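PDB 5B04: translation initiation factor eIF2B subunit epsilon from Schizosaccharomyces pombe, which forms part of the eIF2B complex, which catalyses the exchange of GDP for GTP on the gamma subunit of eIF2. Local coordinates for residues I[127-135]-I[267-275]; I[309-317]-I[325-333]. All coordinates share one frame; numbering follows the deposited sequence.

Interaction 1 of 2, residues I[127-135]-I[267-275]. With PO4 (phosphate ion), chain S.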
ATOM      1  N   SER I 127     -15.778 -38.489 -45.665  1.00 73.35           N
ATOM      2  CA  SER I 127     -15.889 -38.200 -47.090  1.00 74.61           C
ATOM      3  C   SER I 127     -15.482 -36.756 -47.378  1.00 82.18           C
ATOM      4  O   SER I 127     -16.120 -35.815 -46.904  1.00 85.85           O
ATOM      5  CB  SER I 127     -17.313 -38.460 -47.584  1.00 79.46           C
ATOM      6  OG  SER I 127     -17.382 -38.400 -48.998  1.00 78.07           O
ATOM      7  N   GLY I 128     -14.419 -36.590 -48.157  1.00 74.57           N
ATOM      8  CA  GLY I 128     -13.882 -35.273 -48.450  1.00 57.89           C
ATOM      9  C   GLY I 128     -12.703 -34.950 -47.553  1.00 69.76           C
ATOM     10  O   GLY I 128     -11.872 -35.814 -47.273  1.00 79.94           O
ATOM     11  N   ASP I 129     -12.627 -33.703 -47.101  1.00 67.26           N
ATOM     12  CA  ASP I 129     -11.586 -33.292 -46.166  1.00 64.76           C
ATOM     13  C   ASP I 129     -12.177 -32.513 -44.999  1.00 60.16           C
ATOM     14  O   ASP I 129     -13.016 -31.631 -45.189  1.00 58.70           O
ATOM     15  CB  ASP I 129     -10.518 -32.453 -46.871  1.00 60.97           C
ATOM     16  CG  ASP I 129      -9.574 -33.296 -47.706  1.00 83.58           C
ATOM     17  OD1 ASP I 129      -8.745 -34.022 -47.118  1.00 79.36           O
ATOM     18  OD2 ASP I 129      -9.656 -33.228 -48.950  1.00 87.46           O
ATOM     19  N   VAL I 130     -11.738 -32.842 -43.790  1.00 52.72           N
ATOM     20  CA  VAL I 130     -12.247 -32.181 -42.596  1.00 59.14           C
ATOM     21  C   VAL I 130     -11.244 -31.197 -42.010  1.00 58.57           C
ATOM     22  O   VAL I 130     -10.030 -31.351 -42.157  1.00 46.78           O
ATOM     23  CB  VAL I 130     -12.632 -33.198 -41.500  1.00 58.17           C
ATOM     24  CG1 VAL I 130     -13.635 -34.197 -42.032  1.00 62.38           C
ATOM     25  CG2 VAL I 130     -11.399 -33.916 -40.982  1.00 67.10           C
ATOM     26  N   VAL I 131     -11.776 -30.172 -41.355  1.00 56.49           N
ATOM     27  CA  VAL I 131     -10.978 -29.253 -40.562  1.00 53.73           C
ATOM     28  C   VAL I 131     -11.522 -29.273 -39.139  1.00 55.00           C
ATOM     29  O   VAL I 131     -12.661 -28.875 -38.893  1.00 54.40           O
ATOM     30  CB  VAL I 131     -11.003 -27.821 -41.135  1.00 54.48           C
ATOM     31  CG1 VAL I 131     -10.098 -27.718 -42.346  1.00 54.60           C
ATOM     32  CG2 VAL I 131     -12.420 -27.420 -41.507  1.00 75.83           C
ATOM     33  N   SER I 132     -10.722 -29.764 -38.199  1.00 38.33           N
ATOM     34  CA  SER I 132     -11.211 -29.913 -36.837  1.00 53.50           C
ATOM     35  C   SER I 132     -10.104 -30.046 -35.803  1.00 56.69           C
ATOM     36  O   SER I 132      -9.092 -30.706 -36.037  1.00 55.53           O
ATOM     37  CB  SER I 132     -12.139 -31.126 -36.746  1.00 49.95           C
ATOM     38  OG  SER I 132     -12.713 -31.226 -35.456  1.00 60.44           O
ATOM     39  N   ASN I 133     -10.314 -29.410 -34.656  1.00 63.10           N
ATOM     40  CA  ASN I 133      -9.441 -29.576 -33.506  1.00 57.48           C
ATOM     41  C   ASN I 133     -10.128 -30.422 -32.440  1.00 61.84           C
ATOM     42  O   ASN I 133      -9.674 -30.489 -31.299  1.00 74.49           O
ATOM     43  CB  ASN I 133      -9.032 -28.219 -32.931  1.00 56.75           C
ATOM     44  CG  ASN I 133     -10.217 -27.301 -32.703  1.00 59.11           C
ATOM     45  OD1 ASN I 133     -11.369 -27.692 -32.895  1.00 59.43           O
ATOM     46  ND2 ASN I 133      -9.939 -26.071 -32.286  1.00 62.96           N
ATOM     47  N   VAL I 134     -11.231 -31.058 -32.827  1.00 55.45           N
ATOM     48  CA  VAL I 134     -11.969 -31.945 -31.934  1.00 59.72           C
ATOM     49  C   VAL I 134     -11.205 -33.241 -31.694  1.00 61.03           C
ATOM     50  O   VAL I 134     -10.947 -33.997 -32.630  1.00 70.23           O
ATOM     51  CB  VAL I 134     -13.365 -32.294 -32.497  1.00 57.57           C
ATOM     52  CG1 VAL I 134     -13.993 -33.433 -31.705  1.00 47.44           C
ATOM     53  CG2 VAL I 134     -14.268 -31.074 -32.494  1.00 60.36           C
ATOM     54  N   PRO I 135     -10.836 -33.500 -30.432  1.00 63.25           N
ATOM     55  CA  PRO I 135     -10.202 -34.772 -30.079  1.00 73.42           C
ATOM     56  C   PRO I 135     -11.226 -35.902 -30.050  1.00 67.91           C
ATOM     57  O   PRO I 135     -12.172 -35.858 -29.264  1.00 80.20           O
ATOM     58  CB  PRO I 135      -9.625 -34.502 -28.689  1.00 74.21           C
ATOM     59  CG  PRO I 135     -10.513 -33.451 -28.117  1.00 55.35           C
ATOM     60  CD  PRO I 135     -10.961 -32.598 -29.273  1.00 60.98           C
ATOM     61  N   LYS I 267     -19.711 -29.931 -27.857  1.00 70.38           N
ATOM     62  CA  LYS I 267     -20.112 -28.622 -27.428  1.00 68.88           C
ATOM     63  C   LYS I 267     -18.963 -27.643 -27.433  1.00 61.08           C
ATOM     64  O   LYS I 267     -19.079 -26.556 -26.911  1.00 77.16           O
ATOM     65  CB  LYS I 267     -20.711 -28.718 -26.046  1.00 74.97           C
ATOM     66  CG  LYS I 267     -22.196 -29.004 -26.063  1.00 90.62           C
ATOM     67  CD  LYS I 267     -22.609 -30.028 -25.032  1.00 92.33           C
ATOM     68  CE  LYS I 267     -24.091 -30.307 -25.144  1.00 90.43           C
ATOM     69  NZ  LYS I 267     -24.874 -29.266 -24.440  1.00 98.99           N
ATOM     70  N   GLU I 268     -17.815 -28.072 -27.902  1.00 62.64           N
ATOM     71  CA  GLU I 268     -16.655 -27.235 -27.823  1.00 58.38           C
ATOM     72  C   GLU I 268     -15.956 -27.422 -29.111  1.00 66.41           C
ATOM     73  O   GLU I 268     -16.442 -28.105 -29.954  1.00 80.25           O
ATOM     74  CB  GLU I 268     -15.867 -27.520 -26.572  1.00 63.80           C
ATOM     75  CG  GLU I 268     -16.626 -28.188 -25.457  1.00 80.11           C
ATOM     76  CD  GLU I 268     -15.791 -29.243 -24.797  1.00117.67           C
ATOM     77  OE1 GLU I 268     -14.754 -28.869 -24.212  1.00107.68           O
ATOM     78  OE2 GLU I 268     -16.163 -30.434 -24.881  1.00127.49           O
ATOM     79  N   ASN I 269     -14.814 -26.802 -29.270  1.00 68.71           N
ATOM     80  CA  ASN I 269     -14.055 -26.932 -30.485  1.00 70.92           C
ATOM     81  C   ASN I 269     -14.649 -26.444 -31.765  1.00 70.46           C
ATOM     82  O   ASN I 269     -15.306 -25.418 -31.789  1.00 85.53           O
ATOM     83  CB  ASN I 269     -13.446 -28.316 -30.442  1.00 68.00           C
ATOM     84  CG  ASN I 269     -12.701 -28.578 -29.170  1.00 72.22           C
ATOM     85  OD1 ASN I 269     -11.865 -27.799 -28.768  1.00 63.05           O
ATOM     86  ND2 ASN I 269     -12.984 -29.695 -28.548  1.00 79.19           N
ATOM     87  N   TYR I 270     -14.435 -27.214 -32.819  1.00 61.29           N
ATOM     88  CA  TYR I 270     -14.751 -26.808 -34.167  1.00 72.58           C
ATOM     89  C   TYR I 270     -14.810 -28.051 -34.973  1.00 72.03           C
ATOM     90  O   TYR I 270     -14.014 -28.935 -34.780  1.00 60.58           O
ATOM     91  CB  TYR I 270     -13.828 -25.812 -34.824  1.00 65.81           C
ATOM     92  CG  TYR I 270     -14.266 -25.327 -36.162  1.00 61.38           C
ATOM     93  CD1 TYR I 270     -15.313 -24.483 -36.286  1.00 61.56           C
ATOM     94  CD2 TYR I 270     -13.596 -25.687 -37.293  1.00 62.77           C
ATOM     95  CE1 TYR I 270     -15.699 -24.027 -37.503  1.00 72.54           C
ATOM     96  CE2 TYR I 270     -13.987 -25.234 -38.518  1.00 61.91           C
ATOM     97  CZ  TYR I 270     -15.025 -24.413 -38.608  1.00 65.71           C
ATOM     98  OH  TYR I 270     -15.418 -23.960 -39.810  1.00 63.86           O
ATOM     99  N   ALA I 271     -15.717 -28.126 -35.927  1.00 71.67           N
ATOM    100  CA  ALA I 271     -15.542 -29.181 -36.917  1.00 63.30           C
ATOM    101  C   ALA I 271     -16.329 -28.822 -38.158  1.00 62.31           C
ATOM    102  O   ALA I 271     -17.412 -28.312 -38.046  1.00 67.17           O
ATOM    103  CB  ALA I 271     -15.982 -30.531 -36.439  1.00 45.93           C
ATOM    104  N   ALA I 272     -15.799 -29.120 -39.335  1.00 50.03           N
ATOM    105  CA  ALA I 272     -16.457 -28.830 -40.584  1.00 48.63           C
ATOM    106  C   ALA I 272     -15.780 -29.546 -41.704  1.00 46.34           C
ATOM    107  O   ALA I 272     -14.658 -29.944 -41.576  1.00 63.50           O
ATOM    108  CB  ALA I 272     -16.452 -27.355 -40.844  1.00 61.30           C
ATOM    109  N   ARG I 273     -16.459 -29.670 -42.825  1.00 56.04           N
ATOM    110  CA  ARG I 273     -15.911 -30.305 -44.019  1.00 58.08           C
ATOM    111  C   ARG I 273     -15.875 -29.353 -45.208  1.00 52.40           C
ATOM    112  O   ARG I 273     -16.825 -28.609 -45.450  1.00 62.12           O
ATOM    113  CB  ARG I 273     -16.719 -31.551 -44.388  1.00 67.05           C
ATOM    114  CG  ARG I 273     -16.516 -32.723 -43.448  1.00 62.63           C
ATOM    115  CD  ARG I 273     -17.159 -33.988 -43.989  1.00 55.94           C
ATOM    116  NE  ARG I 273     -18.565 -33.782 -44.323  1.00 66.88           N
ATOM    117  CZ  ARG I 273     -19.092 -34.039 -45.515  1.00 75.89           C
ATOM    118  NH1 ARG I 273     -18.329 -34.522 -46.484  1.00 66.50           N
ATOM    119  NH2 ARG I 273     -20.381 -33.821 -45.736  1.00 83.67           N
ATOM    120  N   VAL I 274     -14.770 -29.385 -45.946  1.00 48.16           N
ATOM    121  CA  VAL I 274     -14.647 -28.606 -47.172  1.00 54.37           C
ATOM    122  C   VAL I 274     -15.222 -29.406 -48.334  1.00 58.24           C
ATOM    123  O   VAL I 274     -14.504 -30.142 -49.012  1.00 62.59           O
ATOM    124  CB  VAL I 274     -13.185 -28.238 -47.469  1.00 48.73           C
ATOM    125  CG1 VAL I 274     -13.119 -27.190 -48.569  1.00 51.65           C
ATOM    126  CG2 VAL I 274     -12.505 -27.730 -46.209  1.00 58.63           C
ATOM    127  N   ARG I 275     -16.523 -29.259 -48.555  1.00 52.57           N
ATOM    128  CA  ARG I 275     -17.235 -30.079 -49.527  1.00 63.75           C
ATOM    129  C   ARG I 275     -17.776 -29.261 -50.696  1.00 68.43           C
ATOM    130  O   ARG I 275     -18.402 -29.806 -51.605  1.00 84.07           O
ATOM    131  CB  ARG I 275     -18.379 -30.821 -48.840  1.00 59.65           C
ATOM    132  CG  ARG I 275     -19.258 -29.915 -48.000  1.00 68.68           C
ATOM    133  CD  ARG I 275     -20.540 -30.605 -47.582  1.00 66.50           C
ATOM    134  NE  ARG I 275     -21.570 -29.635 -47.225  1.00 62.10           N
ATOM    135  CZ  ARG I 275     -22.314 -28.981 -48.111  1.00 77.54           C
ATOM    136  NH1 ARG I 275     -22.144 -29.194 -49.409  1.00 87.92           N
ATOM    137  NH2 ARG I 275     -23.230 -28.117 -47.701  1.00 85.71           N
TER
HETATM  138  P   PO4 S 701     -24.756 -26.845 -50.659  1.00141.42           P
HETATM  139  O1  PO4 S 701     -23.427 -26.269 -50.231  1.00103.98           O
HETATM  140  O2  PO4 S 701     -24.801 -28.317 -50.321  1.00101.15           O
HETATM  141  O3  PO4 S 701     -24.924 -26.670 -52.150  1.00102.82           O
HETATM  142  O4  PO4 S 701     -25.873 -26.127 -49.939  1.00127.86           O

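Interaction 2 of 2, residues I[309-317]-I[325-333]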
ATOM      1  N   GLN I 309      -0.853 -11.194 -36.309  1.00 68.10           N
ATOM      2  CA  GLN I 309      -0.887  -9.784 -35.953  1.00 62.82           C
ATOM      3  C   GLN I 309      -2.327  -9.377 -35.673  1.00 60.65           C
ATOM      4  O   GLN I 309      -3.258 -10.102 -36.021  1.00 61.99           O
ATOM      5  CB  GLN I 309      -0.275  -8.928 -37.063  1.00 68.45           C
ATOM      6  CG  GLN I 309       1.233  -9.083 -37.185  1.00 70.24           C
ATOM      7  CD  GLN I 309       1.751  -8.722 -38.561  1.00 78.71           C
ATOM      8  OE1 GLN I 309       2.146  -9.593 -39.336  1.00 86.32           O
ATOM      9  NE2 GLN I 309       1.757  -7.430 -38.871  1.00 67.25           N
ATOM     10  N   ARG I 310      -2.502  -8.223 -35.037  1.00 64.31           N
ATOM     11  CA  ARG I 310      -3.822  -7.772 -34.609  1.00 65.59           C
ATOM     12  C   ARG I 310      -4.803  -7.668 -35.772  1.00 56.34           C
ATOM     13  O   ARG I 310      -4.404  -7.424 -36.912  1.00 57.32           O
ATOM     14  CB  ARG I 310      -3.711  -6.430 -33.885  1.00 56.49           C
ATOM     15  CG  ARG I 310      -2.906  -6.511 -32.602  1.00 41.22           C
ATOM     16  CD  ARG I 310      -2.853  -5.179 -31.881  1.00 53.88           C
ATOM     17  NE  ARG I 310      -2.259  -5.315 -30.554  1.00 65.05           N
ATOM     18  CZ  ARG I 310      -2.948  -5.610 -29.456  1.00 51.53           C
ATOM     19  NH1 ARG I 310      -4.259  -5.796 -29.524  1.00 51.53           N
ATOM     20  NH2 ARG I 310      -2.326  -5.715 -28.290  1.00 66.96           N
ATOM     21  N   HIS I 311      -6.081  -7.873 -35.461  1.00 63.92           N
ATOM     22  CA  HIS I 311      -7.158  -7.914 -36.449  1.00 67.92           C
ATOM     23  C   HIS I 311      -6.960  -9.066 -37.432  1.00 71.75           C
ATOM     24  O   HIS I 311      -7.338  -8.972 -38.601  1.00 71.46           O
ATOM     25  CB  HIS I 311      -7.269  -6.581 -37.189  1.00 59.55           C
ATOM     26  CG  HIS I 311      -7.258  -5.392 -36.282  1.00 64.26           C
ATOM     27  ND1 HIS I 311      -6.128  -4.636 -36.061  1.00 57.92           N
ATOM     28  CD2 HIS I 311      -8.234  -4.841 -35.522  1.00 65.32           C
ATOM     29  CE1 HIS I 311      -6.411  -3.662 -35.213  1.00 67.85           C
ATOM     30  NE2 HIS I 311      -7.682  -3.766 -34.871  1.00 86.29           N
ATOM     31  N   GLN I 312      -6.364 -10.147 -36.934  1.00 61.11           N
ATOM     32  CA  GLN I 312      -6.202 -11.391 -37.682  1.00 62.66           C
ATOM     33  C   GLN I 312      -5.474 -11.208 -39.012  1.00 60.98           C
ATOM     34  O   GLN I 312      -5.967 -11.618 -40.061  1.00 59.81           O
ATOM     35  CB  GLN I 312      -7.569 -12.038 -37.922  1.00 67.40           C
ATOM     36  CG  GLN I 312      -8.299 -12.423 -36.644  1.00 71.52           C
ATOM     37  CD  GLN I 312      -9.659 -11.765 -36.530  1.00 77.46           C
ATOM     38  OE1 GLN I 312      -9.871 -10.663 -37.034  1.00 74.76           O
ATOM     39  NE2 GLN I 312     -10.588 -12.439 -35.863  1.00 65.05           N
ATOM     40  N   ILE I 313      -4.297 -10.594 -38.960  1.00 48.46           N
ATOM     41  CA  ILE I 313      -3.465 -10.441 -40.148  1.00 51.64           C
ATOM     42  C   ILE I 313      -2.258 -11.369 -40.071  1.00 60.99           C
ATOM     43  O   ILE I 313      -1.436 -11.263 -39.161  1.00 62.04           O
ATOM     44  CB  ILE I 313      -2.992  -8.989 -40.328  1.00 51.54           C
ATOM     45  CG1 ILE I 313      -4.180  -8.087 -40.670  1.00 54.55           C
ATOM     46  CG2 ILE I 313      -1.933  -8.904 -41.416  1.00 35.62           C
ATOM     47  CD1 ILE I 313      -3.813  -6.632 -40.851  1.00 46.51           C
ATOM     48  N   TYR I 314      -2.161 -12.283 -41.031  1.00 52.21           N
ATOM     49  CA  TYR I 314      -1.109 -13.292 -41.028  1.00 51.37           C
ATOM     50  C   TYR I 314      -0.089 -13.041 -42.134  1.00 56.88           C
ATOM     51  O   TYR I 314      -0.415 -13.104 -43.318  1.00 63.72           O
ATOM     52  CB  TYR I 314      -1.712 -14.691 -41.180  1.00 43.69           C
ATOM     53  CG  TYR I 314      -2.676 -15.074 -40.078  1.00 49.73           C
ATOM     54  CD1 TYR I 314      -4.000 -14.656 -40.109  1.00 51.18           C
ATOM     55  CD2 TYR I 314      -2.263 -15.861 -39.011  1.00 50.81           C
ATOM     56  CE1 TYR I 314      -4.884 -15.005 -39.105  1.00 38.76           C
ATOM     57  CE2 TYR I 314      -3.140 -16.218 -38.004  1.00 40.23           C
ATOM     58  CZ  TYR I 314      -4.449 -15.787 -38.056  1.00 50.65           C
ATOM     59  OH  TYR I 314      -5.325 -16.139 -37.056  1.00 65.40           O
ATOM     60  N   LYS I 315       1.148 -12.758 -41.737  1.00 63.89           N
ATOM     61  CA  LYS I 315       2.218 -12.494 -42.692  1.00 46.28           C
ATOM     62  C   LYS I 315       3.392 -13.445 -42.505  1.00 56.74           C
ATOM     63  O   LYS I 315       3.828 -13.698 -41.382  1.00 62.45           O
ATOM     64  CB  LYS I 315       2.710 -11.050 -42.565  1.00 58.75           C
ATOM     65  CG  LYS I 315       1.767 -10.001 -43.127  1.00 71.81           C
ATOM     66  CD  LYS I 315       2.264  -8.599 -42.806  1.00 69.70           C
ATOM     67  CE  LYS I 315       3.707  -8.407 -43.252  1.00 86.23           C
ATOM     68  NZ  LYS I 315       4.231  -7.063 -42.884  1.00100.56           N
ATOM     69  N   GLU I 316       3.900 -13.973 -43.614  1.00 59.83           N
ATOM     70  CA  GLU I 316       5.143 -14.729 -43.590  1.00 65.00           C
ATOM     71  C   GLU I 316       6.317 -13.769 -43.700  1.00 59.83           C
ATOM     72  O   GLU I 316       6.135 -12.589 -43.997  1.00 75.38           O
ATOM     73  CB  GLU I 316       5.188 -15.754 -44.725  1.00 65.65           C
ATOM     74  CG  GLU I 316       4.675 -17.133 -44.347  1.00 64.26           C
ATOM     75  CD  GLU I 316       4.967 -18.170 -45.413  1.00 67.30           C
ATOM     76  OE1 GLU I 316       4.444 -18.032 -46.539  1.00 68.76           O
ATOM     77  OE2 GLU I 316       5.729 -19.119 -45.129  1.00 68.44           O
ATOM     78  N   GLU I 317       7.522 -14.270 -43.454  1.00 58.35           N
ATOM     79  CA  GLU I 317       8.717 -13.455 -43.616  1.00 65.44           C
ATOM     80  C   GLU I 317       8.957 -13.174 -45.096  1.00 71.30           C
ATOM     81  O   GLU I 317       8.374 -13.830 -45.960  1.00 74.47           O
ATOM     82  CB  GLU I 317       9.932 -14.142 -42.988  1.00 63.78           C
ATOM     83  CG  GLU I 317       9.844 -14.283 -41.475  1.00 85.69           C
ATOM     84  CD  GLU I 317      11.014 -15.050 -40.888  1.00102.73           C
ATOM     85  OE1 GLU I 317      11.957 -15.371 -41.642  1.00 91.73           O
ATOM     86  OE2 GLU I 317      10.988 -15.335 -39.671  1.00 97.01           O
ATOM     87  N   CYS I 325       0.787   1.426 -48.842  1.00 84.45           N
ATOM     88  CA  CYS I 325      -0.027   0.229 -48.978  1.00 76.62           C
ATOM     89  C   CYS I 325      -0.713  -0.059 -47.656  1.00 78.82           C
ATOM     90  O   CYS I 325      -0.075  -0.038 -46.603  1.00 97.33           O
ATOM     91  CB  CYS I 325       0.821  -0.967 -49.408  1.00 74.58           C
ATOM     92  SG  CYS I 325      -0.022  -2.551 -49.242  1.00 90.34           S
ATOM     93  N   ILE I 326      -2.017  -0.310 -47.703  1.00 62.33           N
ATOM     94  CA  ILE I 326      -2.751  -0.630 -46.489  1.00 75.39           C
ATOM     95  C   ILE I 326      -3.460  -1.977 -46.621  1.00 70.94           C
ATOM     96  O   ILE I 326      -4.206  -2.221 -47.570  1.00 74.07           O
ATOM     97  CB  ILE I 326      -3.766   0.490 -46.120  1.00 62.47           C
ATOM     98  CG1 ILE I 326      -4.818   0.687 -47.211  1.00 66.03           C
ATOM     99  CG2 ILE I 326      -3.038   1.801 -45.874  1.00 66.80           C
ATOM    100  CD1 ILE I 326      -5.864   1.730 -46.864  1.00 69.92           C
ATOM    101  N   ILE I 327      -3.191  -2.866 -45.670  1.00 57.21           N
ATOM    102  CA  ILE I 327      -3.835  -4.171 -45.651  1.00 62.48           C
ATOM    103  C   ILE I 327      -4.730  -4.291 -44.418  1.00 51.90           C
ATOM    104  O   ILE I 327      -4.267  -4.220 -43.279  1.00 45.74           O
ATOM    105  CB  ILE I 327      -2.800  -5.322 -45.691  1.00 57.43           C
ATOM    106  CG1 ILE I 327      -1.735  -5.151 -44.609  1.00 61.10           C
ATOM    107  CG2 ILE I 327      -2.131  -5.377 -47.054  1.00 64.86           C
ATOM    108  CD1 ILE I 327      -0.866  -6.374 -44.418  1.00 76.70           C
ATOM    109  N   LYS I 328      -6.025  -4.456 -44.658  1.00 49.62           N
ATOM    110  CA  LYS I 328      -7.002  -4.432 -43.577  1.00 47.04           C
ATOM    111  C   LYS I 328      -7.143  -5.794 -42.901  1.00 47.26           C
ATOM    112  O   LYS I 328      -6.298  -6.672 -43.072  1.00 55.24           O
ATOM    113  CB  LYS I 328      -8.354  -3.946 -44.105  1.00 49.89           C
ATOM    114  CG  LYS I 328      -8.275  -2.574 -44.766  1.00 54.37           C
ATOM    115  CD  LYS I 328      -9.646  -1.969 -45.011  1.00 71.78           C
ATOM    116  CE  LYS I 328      -9.525  -0.557 -45.568  1.00 83.37           C
ATOM    117  NZ  LYS I 328     -10.844   0.124 -45.683  1.00 99.49           N
ATOM    118  N   ALA I 329      -8.214  -5.957 -42.131  1.00 52.11           N
ATOM    119  CA  ALA I 329      -8.369  -7.113 -41.253  1.00 60.11           C
ATOM    120  C   ALA I 329      -8.614  -8.421 -42.003  1.00 57.68           C
ATOM    121  O   ALA I 329      -9.059  -8.420 -43.152  1.00 53.22           O
ATOM    122  CB  ALA I 329      -9.498  -6.863 -40.265  1.00 65.70           C
ATOM    123  N   ARG I 330      -8.317  -9.528 -41.325  1.00 61.76           N
ATOM    124  CA  ARG I 330      -8.535 -10.878 -41.842  1.00 58.23           C
ATOM    125  C   ARG I 330      -7.828 -11.110 -43.176  1.00 65.37           C
ATOM    126  O   ARG I 330      -8.402 -11.677 -44.105  1.00 64.12           O
ATOM    127  CB  ARG I 330     -10.035 -11.158 -41.976  1.00 51.90           C
ATOM    128  CG  ARG I 330     -10.792 -11.045 -40.660  1.00 54.04           C
ATOM    129  CD  ARG I 330     -11.533 -12.328 -40.312  1.00 72.90           C
ATOM    130  NE  ARG I 330     -12.912 -12.317 -40.793  1.00100.10           N
ATOM    131  CZ  ARG I 330     -13.834 -13.207 -40.439  1.00111.94           C
ATOM    132  NH1 ARG I 330     -13.525 -14.186 -39.597  1.00 89.66           N
ATOM    133  NH2 ARG I 330     -15.065 -13.120 -40.923  1.00112.14           N
ATOM    134  N   THR I 331      -6.574 -10.678 -43.256  1.00 57.96           N
ATOM    135  CA  THR I 331      -5.782 -10.825 -44.472  1.00 43.98           C
ATOM    136  C   THR I 331      -4.557 -11.708 -44.241  1.00 51.77           C
ATOM    137  O   THR I 331      -3.803 -11.506 -43.288  1.00 54.86           O
ATOM    138  CB  THR I 331      -5.327  -9.452 -45.011  1.00 62.52           C
ATOM    139  OG1 THR I 331      -6.452  -8.765 -45.575  1.00 67.31           O
ATOM    140  CG2 THR I 331      -4.258  -9.616 -46.081  1.00 49.95           C
ATOM    141  N   LEU I 332      -4.371 -12.690 -45.116  1.00 59.10           N
ATOM    142  CA  LEU I 332      -3.223 -13.585 -45.043  1.00 49.20           C
ATOM    143  C   LEU I 332      -2.324 -13.396 -46.262  1.00 52.10           C
ATOM    144  O   LEU I 332      -2.799 -13.399 -47.397  1.00 56.41           O
ATOM    145  CB  LEU I 332      -3.689 -15.039 -44.933  1.00 54.25           C
ATOM    146  CG  LEU I 332      -2.650 -16.144 -44.727  1.00 54.75           C
ATOM    147  CD1 LEU I 332      -3.250 -17.261 -43.897  1.00 53.84           C
ATOM    148  CD2 LEU I 332      -2.158 -16.693 -46.055  1.00 55.27           C
ATOM    149  N   ILE I 333      -1.027 -13.231 -46.025  1.00 52.46           N
ATOM    150  CA  ILE I 333      -0.072 -13.024 -47.109  1.00 48.36           C
ATOM    151  C   ILE I 333       1.090 -14.012 -47.045  1.00 55.77           C
ATOM    152  O   ILE I 333       1.815 -14.070 -46.052  1.00 60.44           O
ATOM    153  CB  ILE I 333       0.499 -11.592 -47.093  1.00 48.11           C
ATOM    154  CG1 ILE I 333      -0.632 -10.561 -47.113  1.00 46.96           C
ATOM    155  CG2 ILE I 333       1.438 -11.381 -48.269  1.00 50.31           C
ATOM    156  CD1 ILE I 333      -0.152  -9.128 -47.048  1.00 49.86           C
TER

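Interaction 1 of 2, residues I[127-135]-I[267-275]
Arg273 reaches along its partner strand and turns the edge of its guanidinium to the backbone of Ser127, where NH1, tilted from the carbonyl plane, donates to Ser127 O (2.6 Å). A bend at chi3 (-53°) brings the group there, and the same NH1 also bonds to Tyr27. Nearer the backbone, the arginine's CG lies obliquely against Val130 CG1 at 3.5 Å. On the sheet face shared by Val130, Ser132 OG does double duty: it donates to Tyr270 O (2.7 Å), in the plane of that carbonyl, and accepts from Val134 N (3.0 Å), closing an ST turn. Both bonds rely on OG standing opposite the serine's own N, chi1 -175°. On the other face, Val131 CG2 touches Tyr270 CE2 at 4.0 Å and also meets the methyl of Ala272. Beyond the strand, the amides of Asn133 and Asn269 are turned 67° apart; Asn133 OD1 meets Asn269 CB, and Asn133 ND2 bonds to Tyr293 O. Backbone bonds from Val131 N to Ala272 O (2.9 Å) and from Val274 N to Asp129 O (2.9 Å) hold the antiparallel pair. Within this nucleotidyltransferase-like domain, the short two-stranded sheet lies between helix 277-288, whose Ile283 meets Val131, Tyr270, Ala272 and Val274, and strand 212-226, which meets Val130, Ala271 and Arg273; helix 50-61 adds Phe57 against Val130 and Ser132.

Interaction 2 of 2, residues I[309-317]-I[325-333]
Ile313 crosses obliquely over Ile327, with CG2 at 4.1 Å from Ile327 CD1, while its own CD1 lies against the backbone, 3.3 Å from Lys328 O. That methyl arrives there along an extended side chain, chi2 179°. Cut back to alanine, this position would lose both CG2 and CD1, which would probably open a gap beside Ile327 CD1 and strip the backbone carbonyls of Ile327 and Lys328 of their apolar cover. Lys315 lays CD on the same Ile327 CD1 (4.2 Å), so the lysine contributes its aliphatic part, and Lys315 and Ile327 each also touch Leu321. On the opposite sheet face Tyr314 CB rests on Leu332 CG at 3.9 Å; its ring runs on to meet Tyr308 edge-to-face, and its hydroxyl bonds to Leu288 O.

Parallel backbone pairing positions these groups: Tyr314 N donates to Thr331 O (2.9 Å) and Tyr314 O accepts from Ile333 N (2.8 Å). The pairing continues past both ends, through Arg330 N to His311 O (2.9 Å) and Glu316 N to Ile333 O (3.2 Å). Glu316 itself turns its carboxylate to Arg352 and Ala335 N. In this left-handed beta-helix, main-chain hydrogen bonds thus join successive coils here, while apolar contacts from Ile313 and Lys315 to Ile327 tie one wall to another, and the contact asks little of polar side chains.

Interaction 1 is a buried contact, its centre about 8 Å from the centre of the chain, whereas interaction 2 is only partly buried, near the start of the beta-helix. Their centres lie 25 Å apart and their nearest atoms about 10 Å, so they do not touch. Helix 277-288 nevertheless serves both, offering Ile283 to interaction 1 and Lys285 and Leu288 to interaction 2. One joins segments distant in sequence by antiparallel pairing reinforced by side-chain-to-backbone bonds; the other joins neighbouring coils by parallel pairing and aliphatic contacts. Both also border other eIF2B subunits: Asn269 bonds to Asp340 of the beta subunit, and Arg310 pairs with glutamates of the beta and delta subunits.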